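Local coordinates for protein pectate lyase II (Xanthomonas campestris pv. campestris, PDB 2QY1) that probably cleaves pectate, the polygalacturonate of plant cell walls, by a lyase reaction, as a secreted member of polysaccharide lyase family 1, at residues A[16-21]-A[39-44]; A[140-145]-A[173-178]; A[156-161]-A[180-185]; A[239-244]-A[264-269]. The protein carries 2 engineered substitutions. All coordinates share one frame; numbering follows the deposited sequence.

Interaction 1. Residues A[16-21]-A[39-44]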
loop_
_atom_site.group_PDB
_atom_site.type_symbol
_atom_site.label_atom_id
_atom_site.label_comp_id
_atom_site.label_asym_id
_atom_site.label_seq_id
_atom_site.Cartn_x
_atom_site.Cartn_y
_atom_site.Cartn_z
ATOM N N VAL A 16 -23.807 -5.134 12.202
ATOM C CA VAL A 16 -24.668 -4.504 11.203
ATOM C C VAL A 16 -24.008 -3.215 10.698
ATOM O O VAL A 16 -23.718 -2.318 11.494
ATOM C CB VAL A 16 -26.086 -4.226 11.769
ATOM C CG1 VAL A 16 -26.920 -3.408 10.784
ATOM C CG2 VAL A 16 -26.788 -5.541 12.116
ATOM N N PRO A 17 -23.735 -3.141 9.378
ATOM C CA PRO A 17 -23.083 -1.980 8.769
ATOM C C PRO A 17 -23.827 -0.664 8.986
ATOM O O PRO A 17 -25.056 -0.622 8.932
ATOM C CB PRO A 17 -23.059 -2.336 7.278
ATOM C CG PRO A 17 -23.075 -3.822 7.256
ATOM C CD PRO A 17 -23.996 -4.194 8.379
ATOM N N VAL A 18 -23.061 0.388 9.249
ATOM C CA VAL A 18 -23.574 1.747 9.328
ATOM C C VAL A 18 -23.343 2.376 7.958
ATOM O O VAL A 18 -22.196 2.510 7.517
ATOM C CB VAL A 18 -22.839 2.556 10.432
ATOM C CG1 VAL A 18 -23.348 3.998 10.501
ATOM C CG2 VAL A 18 -22.981 1.867 11.789
ATOM N N ASN A 19 -24.427 2.725 7.272
ATOM C CA ASN A 19 -24.321 3.377 5.969
ATOM C C ASN A 19 -23.824 4.809 6.118
ATOM O O ASN A 19 -24.404 5.603 6.863
ATOM C CB ASN A 19 -25.662 3.353 5.225
ATOM C CG ASN A 19 -26.156 1.944 4.952
ATOM O OD1 ASN A 19 -25.369 0.999 4.871
ATOM N ND2 ASN A 19 -27.468 1.799 4.809
ATOM N N VAL A 20 -22.735 5.121 5.426
ATOM C CA VAL A 20 -22.178 6.474 5.421
ATOM C C VAL A 20 -21.997 6.949 3.979
ATOM O O VAL A 20 -21.262 6.342 3.204
ATOM C CB VAL A 20 -20.856 6.578 6.245
ATOM C CG1 VAL A 20 -21.126 6.308 7.725
ATOM C CG2 VAL A 20 -19.777 5.630 5.720
ATOM N N ALA A 21 -22.692 8.025 3.621
ATOM C CA ALA A 21 -22.699 8.512 2.241
ATOM C C ALA A 21 -21.584 9.507 1.951
ATOM O O ALA A 21 -21.294 9.802 0.788
ATOM C CB ALA A 21 -24.055 9.121 1.903
ATOM N N LEU A 39 -17.077 -2.051 14.653
ATOM C CA LEU A 39 -17.800 -1.054 13.869
ATOM C C LEU A 39 -17.618 -1.358 12.382
ATOM O O LEU A 39 -16.490 -1.490 11.906
ATOM C CB LEU A 39 -17.290 0.362 14.185
ATOM C CG LEU A 39 -17.806 1.534 13.337
ATOM C CD1 LEU A 39 -19.271 1.859 13.650
ATOM C CD2 LEU A 39 -16.928 2.770 13.513
ATOM N N VAL A 40 -18.725 -1.476 11.655
ATOM C CA VAL A 40 -18.661 -1.706 10.212
ATOM C C VAL A 40 -19.285 -0.530 9.479
ATOM O O VAL A 40 -20.447 -0.191 9.706
ATOM C CB VAL A 40 -19.339 -3.035 9.788
ATOM C CG1 VAL A 40 -19.280 -3.216 8.268
ATOM C CG2 VAL A 40 -18.678 -4.213 10.479
ATOM N N LEU A 41 -18.497 0.088 8.605
ATOM C CA LEU A 41 -18.954 1.237 7.840
ATOM C C LEU A 41 -19.111 0.896 6.364
ATOM O O LEU A 41 -18.155 0.487 5.702
ATOM C CB LEU A 41 -17.997 2.423 8.024
ATOM C CG LEU A 41 -17.733 2.879 9.463
ATOM C CD1 LEU A 41 -16.578 3.867 9.520
ATOM C CD2 LEU A 41 -18.977 3.480 10.100
ATOM N N ASN A 42 -20.335 1.057 5.868
ATOM C CA ASN A 42 -20.643 0.854 4.463
ATOM C C ASN A 42 -20.643 2.198 3.746
ATOM O O ASN A 42 -21.599 2.972 3.856
ATOM C CB ASN A 42 -21.998 0.138 4.322
ATOM C CG ASN A 42 -22.465 0.020 2.876
ATOM O OD1 ASN A 42 -23.615 0.333 2.560
ATOM N ND2 ASN A 42 -21.588 -0.444 2.000
ATOM N N TYR A 43 -19.558 2.479 3.026
ATOM C CA TYR A 43 -19.434 3.735 2.286
ATOM C C TYR A 43 -20.154 3.679 0.939
ATOM O O TYR A 43 -19.809 2.873 0.075
ATOM C CB TYR A 43 -17.968 4.135 2.088
ATOM C CG TYR A 43 -17.819 5.353 1.204
ATOM C CD1 TYR A 43 -18.267 6.606 1.631
ATOM C CD2 TYR A 43 -17.258 5.249 -0.071
ATOM C CE1 TYR A 43 -18.148 7.735 0.813
ATOM C CE2 TYR A 43 -17.133 6.370 -0.897
ATOM C CZ TYR A 43 -17.579 7.608 -0.446
ATOM O OH TYR A 43 -17.466 8.715 -1.259
ATOM N N THR A 44 -21.133 4.565 0.769
ATOM C CA THR A 44 -22.032 4.542 -0.390
ATOM C C THR A 44 -21.845 5.729 -1.337
ATOM O O THR A 44 -22.466 5.781 -2.400
ATOM C CB THR A 44 -23.513 4.518 0.055
ATOM O OG1 THR A 44 -23.809 5.720 0.774
ATOM C CG2 THR A 44 -23.795 3.314 0.942
HETATM O O HOH W 1 -21.262 -1.508 12.784
#
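Val-18 and Val-20 of one strand send their side chains to the same face of the sheet as Leu-41 and Tyr-43 of the other, while Asn-19 and Asn-42 share the reverse face. On the apolar face Val-18 has CG1 anti to its backbone N (chi1 179°), which leaves CG2 beside that N and slanting across Leu-39, whose CD1 it meets at 4.2 Å. The CD2 methyl of Leu-41 lies 4.0 Å from Val-18 CB and also borders Val-20 CG1. Further along, Val-20 CG2 occupies the crowded position between N and C and comes to 4.3 Å from Tyr-43 CB. The ring of Tyr-43 meets Phe-86 edge to face, and its OH bonds to Ala-83 O.

On the other face the Asn-19 and Asn-42 side chains run alongside each other with their amide planes 69° apart. Pro-17 lies beside Val-40, ring CG to CG1 at 4.0 Å.

The backbones pair in parallel through four hydrogen bonds. Val-18 N to Val-40 O is 2.7 Å, nearly straight and in the carbonyl plane, whereas the other three donors sit above the planes of their carbonyls. Beyond the first bond, water 1 bridges Val-16 O and Val-40 N. Helix 23-32 and these flanking parallel strands lie at one end of the family's parallel beta-helix. The chemistry is thus two-sided: apolar groups share one face, where Leu-41 and Tyr-43 touch the helix, amides occupy the reverse face, and a water continues the pairing where direct backbone bonding stops.

Interaction 2. Residues A[140-145]-A[173-178]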
loop_
_atom_site.group_PDB
_atom_site.type_symbol
_atom_site.label_atom_id
_atom_site.label_comp_id
_atom_site.label_asym_id
_atom_site.label_seq_id
_atom_site.Cartn_x
_atom_site.Cartn_y
_atom_site.Cartn_z
ATOM N N LEU A 140 0.483 11.154 -12.943
ATOM C CA LEU A 140 1.939 11.197 -13.021
ATOM C C LEU A 140 2.442 12.606 -13.341
ATOM O O LEU A 140 3.653 12.861 -13.339
ATOM C CB LEU A 140 2.430 10.199 -14.082
ATOM C CG LEU A 140 2.966 8.812 -13.689
ATOM C CD1 LEU A 140 2.597 8.373 -12.284
ATOM C CD2 LEU A 140 2.578 7.747 -14.716
ATOM N N THR A 141 1.508 13.513 -13.621
ATOM C CA THR A 141 1.841 14.896 -13.948
ATOM C C THR A 141 2.557 15.578 -12.779
ATOM O O THR A 141 2.157 15.433 -11.617
ATOM C CB THR A 141 0.579 15.696 -14.374
ATOM O OG1 THR A 141 0.075 15.169 -15.606
ATOM C CG2 THR A 141 0.895 17.173 -14.568
ATOM N N LYS A 142 3.630 16.296 -13.098
ATOM C CA LYS A 142 4.361 17.072 -12.108
ATOM C C LYS A 142 3.979 18.540 -12.238
ATOM O O LYS A 142 4.463 19.259 -13.114
ATOM C CB LYS A 142 5.870 16.839 -12.236
ATOM C CG LYS A 142 6.293 15.487 -11.685
ATOM C CD LYS A 142 7.496 14.907 -12.406
ATOM C CE LYS A 142 7.723 13.444 -11.998
ATOM N NZ LYS A 142 6.542 12.554 -12.267
ATOM N N CYS A 143 3.080 18.961 -11.351
ATOM C CA CYS A 143 2.437 20.269 -11.425
ATOM C C CYS A 143 3.377 21.426 -11.148
ATOM O O CYS A 143 4.258 21.330 -10.287
ATOM C CB CYS A 143 1.252 20.314 -10.461
ATOM S SG CYS A 143 -0.016 19.112 -10.884
ATOM N N SER A 144 3.175 22.518 -11.887
ATOM C CA SER A 144 3.948 23.739 -11.714
ATOM C C SER A 144 3.887 24.218 -10.266
ATOM O O SER A 144 2.803 24.359 -9.697
ATOM C CB SER A 144 3.429 24.833 -12.648
ATOM O OG SER A 144 4.156 26.039 -12.484
ATOM N N GLY A 145 5.063 24.439 -9.679
ATOM C CA GLY A 145 5.181 24.965 -8.319
ATOM C C GLY A 145 4.971 23.977 -7.184
ATOM O O GLY A 145 5.165 24.329 -6.018
ATOM N N ASN A 173 -1.477 5.022 -12.348
ATOM C CA ASN A 173 -1.272 6.457 -12.570
ATOM C C ASN A 173 -0.877 7.155 -11.271
ATOM O O ASN A 173 -1.475 8.154 -10.875
ATOM C CB ASN A 173 -2.520 7.096 -13.194
ATOM C CG ASN A 173 -2.821 6.567 -14.585
ATOM O OD1 ASN A 173 -2.005 5.876 -15.195
ATOM N ND2 ASN A 173 -4.002 6.896 -15.095
ATOM N N TYR A 174 0.138 6.602 -10.612
ATOM C CA TYR A 174 0.507 7.010 -9.268
ATOM C C TYR A 174 2.023 7.097 -9.160
ATOM O O TYR A 174 2.720 6.178 -9.580
ATOM C CB TYR A 174 -0.051 6.003 -8.250
ATOM C CG TYR A 174 -0.489 6.656 -6.972
ATOM C CD1 TYR A 174 -1.792 7.124 -6.822
ATOM C CD2 TYR A 174 0.404 6.837 -5.920
ATOM C CE1 TYR A 174 -2.198 7.752 -5.652
ATOM C CE2 TYR A 174 0.010 7.458 -4.751
ATOM C CZ TYR A 174 -1.291 7.915 -4.623
ATOM O OH TYR A 174 -1.688 8.537 -3.462
ATOM N N GLN A 175 2.543 8.203 -8.625
ATOM C CA GLN A 175 3.997 8.369 -8.554
ATOM C C GLN A 175 4.642 7.502 -7.470
ATOM O O GLN A 175 5.554 6.721 -7.758
ATOM C CB GLN A 175 4.410 9.833 -8.364
ATOM C CG GLN A 175 5.920 10.047 -8.577
ATOM C CD GLN A 175 6.470 11.311 -7.926
ATOM O OE1 GLN A 175 5.740 12.076 -7.295
ATOM N NE2 GLN A 175 7.768 11.537 -8.092
ATOM N N LYS A 176 4.168 7.650 -6.236
ATOM C CA LYS A 176 4.778 6.983 -5.088
ATOM C C LYS A 176 3.805 6.010 -4.429
ATOM O O LYS A 176 2.948 6.403 -3.638
ATOM C CB LYS A 176 5.316 8.025 -4.104
ATOM C CG LYS A 176 6.582 8.700 -4.628
ATOM C CD LYS A 176 7.056 9.838 -3.752
ATOM C CE LYS A 176 8.553 10.096 -3.950
ATOM N NZ LYS A 176 8.913 10.444 -5.358
ATOM N N VAL A 177 3.963 4.729 -4.759
ATOM C CA VAL A 177 2.934 3.719 -4.484
ATOM C C VAL A 177 2.793 3.334 -3.011
ATOM O O VAL A 177 1.705 3.438 -2.440
ATOM C CB VAL A 177 3.138 2.446 -5.347
ATOM C CG1 VAL A 177 2.088 1.384 -5.016
ATOM C CG2 VAL A 177 3.088 2.801 -6.818
ATOM N N ALA A 178 3.887 2.879 -2.408
ATOM C CA ALA A 178 3.821 2.274 -1.085
ATOM C C ALA A 178 5.076 2.542 -0.270
ATOM O O ALA A 178 6.165 2.088 -0.620
ATOM C CB ALA A 178 3.567 0.771 -1.203
#
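Leu-140 has unusual torsions, with chi1 at -99° and chi2 at 17°, both away from the staggered values, and they swing CD1 onto the backbone of residues 173-175. That methyl rests on the main chain: it lies 3.4 Å from Tyr-174 C and 3.7 Å from Gln-175 N, and it also touches the carbonyl carbon of Asn-173. Tyr-174, meanwhile, sets off away from the loop, and its OH is bonded to Gly-153 O and Ser-115 OG.

Lys-142 makes the second approach. Its chain bends at the last torsion (chi4 58°), which turns NZ back to Leu-140 O at 3.1 Å, in the plane of that carbonyl. The same ammonium forms a salt bridge with Glu-205, so it ties its own loop to strand 204-206. Its CE comes loosely near the end of the Gln-175 amide.

Residues 173-178 are a corner of the parallel beta-helix characteristic of polysaccharide lyase family 1, where the chain turns from strand 164-174 into strand 176-180 and so from one face of the helix to another. Asn-173 adopts a positive phi at this turn. No hydrogen bond joins the two segments directly. The loop holding residues 140-145 follows strand 129-137, and a disulfide from Cys-143 SG ties it to Cys-56 SG.

Interaction 3. Residues A[156-161]-A[180-185]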
loop_
_atom_site.group_PDB
_atom_site.type_symbol
_atom_site.label_atom_id
_atom_site.label_comp_id
_atom_site.label_asym_id
_atom_site.label_seq_id
_atom_site.Cartn_x
_atom_site.Cartn_y
_atom_site.Cartn_z
ATOM N N ASP A 156 0.573 3.455 2.536
ATOM C CA ASP A 156 1.759 3.744 3.343
ATOM C C ASP A 156 1.650 3.262 4.780
ATOM O O ASP A 156 0.558 3.225 5.352
ATOM C CB ASP A 156 2.026 5.253 3.367
ATOM C CG ASP A 156 2.430 5.805 2.016
ATOM O OD1 ASP A 156 2.725 5.020 1.091
ATOM O OD2 ASP A 156 2.465 7.042 1.890
ATOM N N MET A 157 2.797 2.903 5.356
ATOM C CA MET A 157 2.905 2.685 6.795
ATOM C C MET A 157 4.273 3.130 7.325
ATOM O O MET A 157 5.274 3.096 6.605
ATOM C CB MET A 157 2.572 1.234 7.186
ATOM C CG MET A 157 3.526 0.165 6.673
ATOM S SD MET A 157 2.782 -1.488 6.718
ATOM C CE MET A 157 1.772 -1.457 5.247
ATOM N N LYS A 158 4.298 3.566 8.580
ATOM C CA LYS A 158 5.520 4.083 9.187
ATOM C C LYS A 158 5.493 3.966 10.707
ATOM O O LYS A 158 4.437 3.745 11.305
ATOM C CB LYS A 158 5.743 5.546 8.780
ATOM C CG LYS A 158 4.651 6.501 9.246
ATOM C CD LYS A 158 4.980 7.937 8.877
ATOM C CE LYS A 158 3.760 8.833 9.028
ATOM N NZ LYS A 158 3.949 10.130 8.318
ATOM N N LYS A 159 6.667 4.115 11.315
ATOM C CA LYS A 159 6.811 4.207 12.770
ATOM C C LYS A 159 6.328 2.963 13.530
ATOM O O LYS A 159 5.777 3.062 14.626
ATOM C CB LYS A 159 6.170 5.499 13.305
ATOM C CG LYS A 159 6.849 6.782 12.803
ATOM C CD LYS A 159 6.206 8.043 13.380
ATOM C CE LYS A 159 4.979 8.460 12.577
ATOM N NZ LYS A 159 4.100 9.422 13.318
ATOM N N GLY A 160 6.543 1.794 12.936
ATOM C CA GLY A 160 6.367 0.532 13.646
ATOM C C GLY A 160 5.029 -0.166 13.520
ATOM O O GLY A 160 4.712 -1.038 14.332
ATOM N N VAL A 161 4.241 0.211 12.516
ATOM C CA VAL A 161 3.037 -0.538 12.170
ATOM C C VAL A 161 3.470 -1.969 11.845
ATOM O O VAL A 161 4.424 -2.177 11.088
ATOM C CB VAL A 161 2.295 0.086 10.966
ATOM C CG1 VAL A 161 1.074 -0.744 10.587
ATOM C CG2 VAL A 161 1.884 1.521 11.276
ATOM N N ASN A 180 7.040 2.117 3.398
ATOM C CA ASN A 180 7.099 1.279 4.588
ATOM C C ASN A 180 8.327 1.674 5.407
ATOM O O ASN A 180 9.406 1.123 5.219
ATOM C CB ASN A 180 7.124 -0.207 4.199
ATOM C CG ASN A 180 6.651 -1.118 5.319
ATOM O OD1 ASN A 180 7.009 -0.934 6.485
ATOM N ND2 ASN A 180 5.842 -2.115 4.965
ATOM N N GLY A 181 8.146 2.643 6.304
ATOM C CA GLY A 181 9.259 3.272 7.018
ATOM C C GLY A 181 9.560 4.609 6.363
ATOM O O GLY A 181 9.915 4.654 5.186
ATOM N N TYR A 182 9.416 5.695 7.119
ATOM C CA TYR A 182 9.352 7.036 6.523
ATOM C C TYR A 182 10.699 7.723 6.314
ATOM O O TYR A 182 10.811 8.643 5.499
ATOM C CB TYR A 182 8.409 7.945 7.327
ATOM C CG TYR A 182 9.041 8.587 8.538
ATOM C CD1 TYR A 182 9.079 7.922 9.764
ATOM C CD2 TYR A 182 9.599 9.864 8.462
ATOM C CE1 TYR A 182 9.662 8.503 10.883
ATOM C CE2 TYR A 182 10.192 10.456 9.579
ATOM C CZ TYR A 182 10.216 9.768 10.784
ATOM O OH TYR A 182 10.792 10.344 11.893
ATOM N N SER A 183 11.707 7.288 7.068
ATOM C CA SER A 183 13.062 7.828 6.974
ATOM C C SER A 183 14.069 6.834 7.544
ATOM O O SER A 183 13.689 5.851 8.184
ATOM C CB SER A 183 13.175 9.169 7.712
ATOM O OG SER A 183 13.337 8.976 9.103
ATOM N N ASP A 184 15.352 7.100 7.313
ATOM C CA ASP A 184 16.419 6.235 7.806
ATOM C C ASP A 184 16.562 6.276 9.332
ATOM O O ASP A 184 17.300 5.474 9.910
ATOM C CB ASP A 184 17.745 6.578 7.117
ATOM C CG ASP A 184 17.738 6.248 5.627
ATOM O OD1 ASP A 184 18.690 6.653 4.931
ATOM O OD2 ASP A 184 16.788 5.587 5.146
ATOM N N SER A 185 15.855 7.205 9.976
ATOM C CA SER A 185 15.832 7.294 11.438
ATOM C C SER A 185 14.612 6.585 12.051
ATOM O O SER A 185 14.472 6.526 13.275
ATOM C CB SER A 185 15.889 8.758 11.888
ATOM O OG SER A 185 14.684 9.433 11.576
#
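A single backbone hydrogen bond joins these segments: Gly-181 N donates to Met-157 O at 2.9 Å, with an N-H...O angle of 164° and the donor in the carbonyl plane. The same oxygen receives a CA-H...O contact from Asn-180 CA at 3.3 Å, so two neighbouring residues converge on one acceptor. Gly-181 takes a positive-phi backbone that has little room for a side chain.

Thioether and amide meet by van der Waals contact. Met-157 and Asn-180 lie side by side and point the same way. Met-157 CG, in the crowded position between backbone N and C (chi1 65°), meets Asn-180 CG at 3.6 Å. The sulfur lies against the end of the same amide. This pair faces the interior of the parallel beta-helix, where Met-157 also packs on Leu-118, Val-166 and Tyr-196. Strand 155-158 is one of the two outer strands, within this chain, of a four-stranded parallel sheet of that helix, and the chain at 180-185 leaves the end of strand 176-180.

The third group is aliphatic against aromatic. The extended chain of Lys-158 crosses Tyr-182 obliquely, with CD 3.8 Å from Tyr-182 CB, while Lys-159 CG comes to 3.8 Å from CE1 of the same ring. Ser-183 OG stands over one face of that ring, 3.5 Å above its plane and toward the rim.

Among the polar contacts, Asp-186 OD2 accepts from both Lys-159 N and Tyr-182 N, one carboxylate oxygen binding the two segments together. Ser-183 OG also accepts from Ser-185 N at 3.2 Å, forming an ST turn.

Interaction 4. Residues A[239-244]-A[264-269]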
loop_
_atom_site.group_PDB
_atom_site.type_symbol
_atom_site.label_atom_id
_atom_site.label_comp_id
_atom_site.label_asym_id
_atom_site.label_seq_id
_atom_site.Cartn_x
_atom_site.Cartn_y
_atom_site.Cartn_z
ATOM N N ALA A 239 13.319 -8.665 2.296
ATOM C CA ALA A 239 12.079 -8.979 1.592
ATOM C C ALA A 239 12.150 -10.352 0.930
ATOM O O ALA A 239 13.062 -10.627 0.148
ATOM C CB ALA A 239 11.773 -7.910 0.556
ATOM N N LYS A 240 11.194 -11.214 1.262
ATOM C CA LYS A 240 11.008 -12.458 0.528
ATOM C C LYS A 240 10.168 -12.135 -0.707
ATOM O O LYS A 240 8.969 -11.865 -0.602
ATOM C CB LYS A 240 10.334 -13.524 1.400
ATOM C CG LYS A 240 10.195 -14.876 0.714
ATOM C CD LYS A 240 9.607 -15.929 1.643
ATOM C CE LYS A 240 9.565 -17.294 0.968
ATOM N NZ LYS A 240 10.921 -17.880 0.759
ATOM N N ILE A 241 10.818 -12.148 -1.868
ATOM C CA ILE A 241 10.185 -11.772 -3.131
ATOM C C ILE A 241 9.938 -13.031 -3.962
ATOM O O ILE A 241 10.872 -13.622 -4.506
ATOM C CB ILE A 241 11.043 -10.737 -3.908
ATOM C CG1 ILE A 241 11.310 -9.504 -3.032
ATOM C CG2 ILE A 241 10.369 -10.344 -5.227
ATOM C CD1 ILE A 241 12.330 -8.526 -3.604
ATOM N N GLU A 242 8.668 -13.422 -4.056
ATOM C CA GLU A 242 8.292 -14.751 -4.538
ATOM C C GLU A 242 7.178 -14.717 -5.585
ATOM O O GLU A 242 6.158 -14.062 -5.391
ATOM C CB GLU A 242 7.864 -15.608 -3.340
ATOM C CG GLU A 242 7.482 -17.042 -3.667
ATOM C CD GLU A 242 6.982 -17.823 -2.458
ATOM O OE1 GLU A 242 6.691 -19.024 -2.621
ATOM O OE2 GLU A 242 6.876 -17.246 -1.351
ATOM N N SER A 243 7.385 -15.428 -6.693
ATOM C CA SER A 243 6.340 -15.658 -7.702
ATOM C C SER A 243 5.578 -14.409 -8.167
ATOM O O SER A 243 4.360 -14.450 -8.369
ATOM C CB SER A 243 5.354 -16.732 -7.214
ATOM O OG SER A 243 5.997 -17.987 -7.081
ATOM N N ASN A 244 6.297 -13.303 -8.329
ATOM C CA ASN A 244 5.721 -12.097 -8.910
ATOM C C ASN A 244 5.826 -12.154 -10.434
ATOM O O ASN A 244 6.517 -13.014 -10.988
ATOM C CB ASN A 244 6.417 -10.840 -8.366
ATOM C CG ASN A 244 6.374 -10.748 -6.848
ATOM O OD1 ASN A 244 7.332 -11.107 -6.164
ATOM N ND2 ASN A 244 5.260 -10.272 -6.315
ATOM N N TRP A 264 17.276 -9.212 -0.109
ATOM C CA TRP A 264 16.153 -9.945 -0.694
ATOM C C TRP A 264 16.391 -11.442 -0.871
ATOM O O TRP A 264 17.508 -11.882 -1.154
ATOM C CB TRP A 264 15.720 -9.320 -2.027
ATOM C CG TRP A 264 16.851 -8.952 -2.939
ATOM C CD1 TRP A 264 17.575 -9.792 -3.731
ATOM C CD2 TRP A 264 17.380 -7.639 -3.157
ATOM N NE1 TRP A 264 18.528 -9.086 -4.431
ATOM C CE2 TRP A 264 18.428 -7.761 -4.098
ATOM C CE3 TRP A 264 17.068 -6.369 -2.653
ATOM C CZ2 TRP A 264 19.170 -6.662 -4.543
ATOM C CZ3 TRP A 264 17.808 -5.275 -3.093
ATOM C CH2 TRP A 264 18.843 -5.430 -4.031
ATOM N N ASP A 265 15.315 -12.205 -0.692
ATOM C CA ASP A 265 15.284 -13.638 -0.951
ATOM C C ASP A 265 14.365 -13.852 -2.156
ATOM O O ASP A 265 13.143 -13.694 -2.058
ATOM C CB ASP A 265 14.755 -14.380 0.284
ATOM C CG ASP A 265 15.043 -15.876 0.253
ATOM O OD1 ASP A 265 15.210 -16.450 -0.843
ATOM O OD2 ASP A 265 15.091 -16.488 1.341
ATOM N N LEU A 266 14.969 -14.189 -3.292
ATOM C CA LEU A 266 14.254 -14.290 -4.565
ATOM C C LEU A 266 13.997 -15.739 -4.961
ATOM O O LEU A 266 14.918 -16.554 -4.977
ATOM C CB LEU A 266 15.041 -13.581 -5.675
ATOM C CG LEU A 266 15.152 -12.051 -5.648
ATOM C CD1 LEU A 266 16.349 -11.587 -6.464
ATOM C CD2 LEU A 266 13.881 -11.394 -6.156
ATOM N N ILE A 267 12.738 -16.057 -5.264
ATOM C CA ILE A 267 12.367 -17.389 -5.756
ATOM C C ILE A 267 11.173 -17.320 -6.708
ATOM O O ILE A 267 10.198 -16.609 -6.445
ATOM C CB ILE A 267 12.025 -18.409 -4.614
ATOM C CG1 ILE A 267 12.663 -18.038 -3.266
ATOM C CG2 ILE A 267 12.423 -19.831 -5.026
ATOM C CD1 ILE A 267 11.817 -17.112 -2.401
ATOM N N ASN A 268 11.272 -18.054 -7.815
ATOM C CA ASN A 268 10.150 -18.309 -8.736
ATOM C C ASN A 268 9.480 -17.088 -9.376
ATOM O O ASN A 268 8.337 -17.174 -9.826
ATOM C CB ASN A 268 9.086 -19.198 -8.063
ATOM C CG ASN A 268 9.598 -20.589 -7.741
ATOM O OD1 ASN A 268 10.505 -21.104 -8.399
ATOM N ND2 ASN A 268 9.010 -21.210 -6.725
ATOM N N ASN A 269 10.186 -15.963 -9.431
ATOM C CA ASN A 269 9.642 -14.758 -10.057
ATOM C C ASN A 269 9.597 -14.886 -11.575
ATOM O O ASN A 269 10.559 -15.341 -12.189
ATOM C CB ASN A 269 10.451 -13.521 -9.653
ATOM C CG ASN A 269 10.352 -13.219 -8.169
ATOM O OD1 ASN A 269 11.307 -13.421 -7.421
ATOM N ND2 ASN A 269 9.192 -12.741 -7.737
HETATM O O HOH W 2 6.982 -19.937 -5.161
#
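Two adjacent parallel strands of the beta-helix, 239-242 and 264-267, run at only 14° to each other; four backbone hydrogen bonds, the last from Ser-243 N just beyond the strand, join the segments. The tight part lies on the face of the buried Ile-241. Its CD1 meets Trp-264 CB at 3.8 Å and its CB meets Leu-266 CD2 at 3.7 Å, the three side chains standing side by side, with Val-253 and Ile-231 against Ile-241 beyond. Trp-264 CG takes the crowded position between N and C (chi1 44°), and its indole leads away from the neighbouring strand.

On the reverse face the partly exposed Lys-240, Asp-265 and Ile-267 pack more loosely. Lys-240, extended until a bend at chi4, crosses Ile-267 obliquely and brings NZ to 3.4 Å from CD1. The ammonium is 4.4 Å from Asp-265 OD2, beyond a salt bridge; that oxygen accepts from Phe-298 N.

Past the strands, Asn-244 and Asn-269 lie side by side with amides nearly coplanar (8° apart), as in the asparagine rows known at turns of this fold. Glu-242 OE2 bonds to Tyr-306 OH and His-217 NE2, while water 2 donates to OE1, accepts from Asn-268 ND2 and bonds to Ser-243 OG at 2.9 Å.

How the interactions relate
The four contacts are spread along one parallel beta-helix, interaction 2 reaching out to a projecting loop. Interaction 1 lies near one end and interaction 4 on the opposite side of the chain's centre, their centres 38 Å apart. Interactions 2 and 3 lie between them in the chain, their segments alternating: 140-145, 156-161, 173-178, 180-185. These two touch where Ala-178 CA meets Asp-156 OD1 at 3.7 Å; the other pairs remain apart, interactions 3 and 4 by about 9 Å between nearest atoms. Interactions 1 and 4 pair neighbouring parallel strands, whereas 2 joins a loop to a corner and 3 joins strand 155-158 to the loop after strand 176-180. All four join segments separated by fewer than thirty residues, consistent with a solenoid built from chain-local pairings.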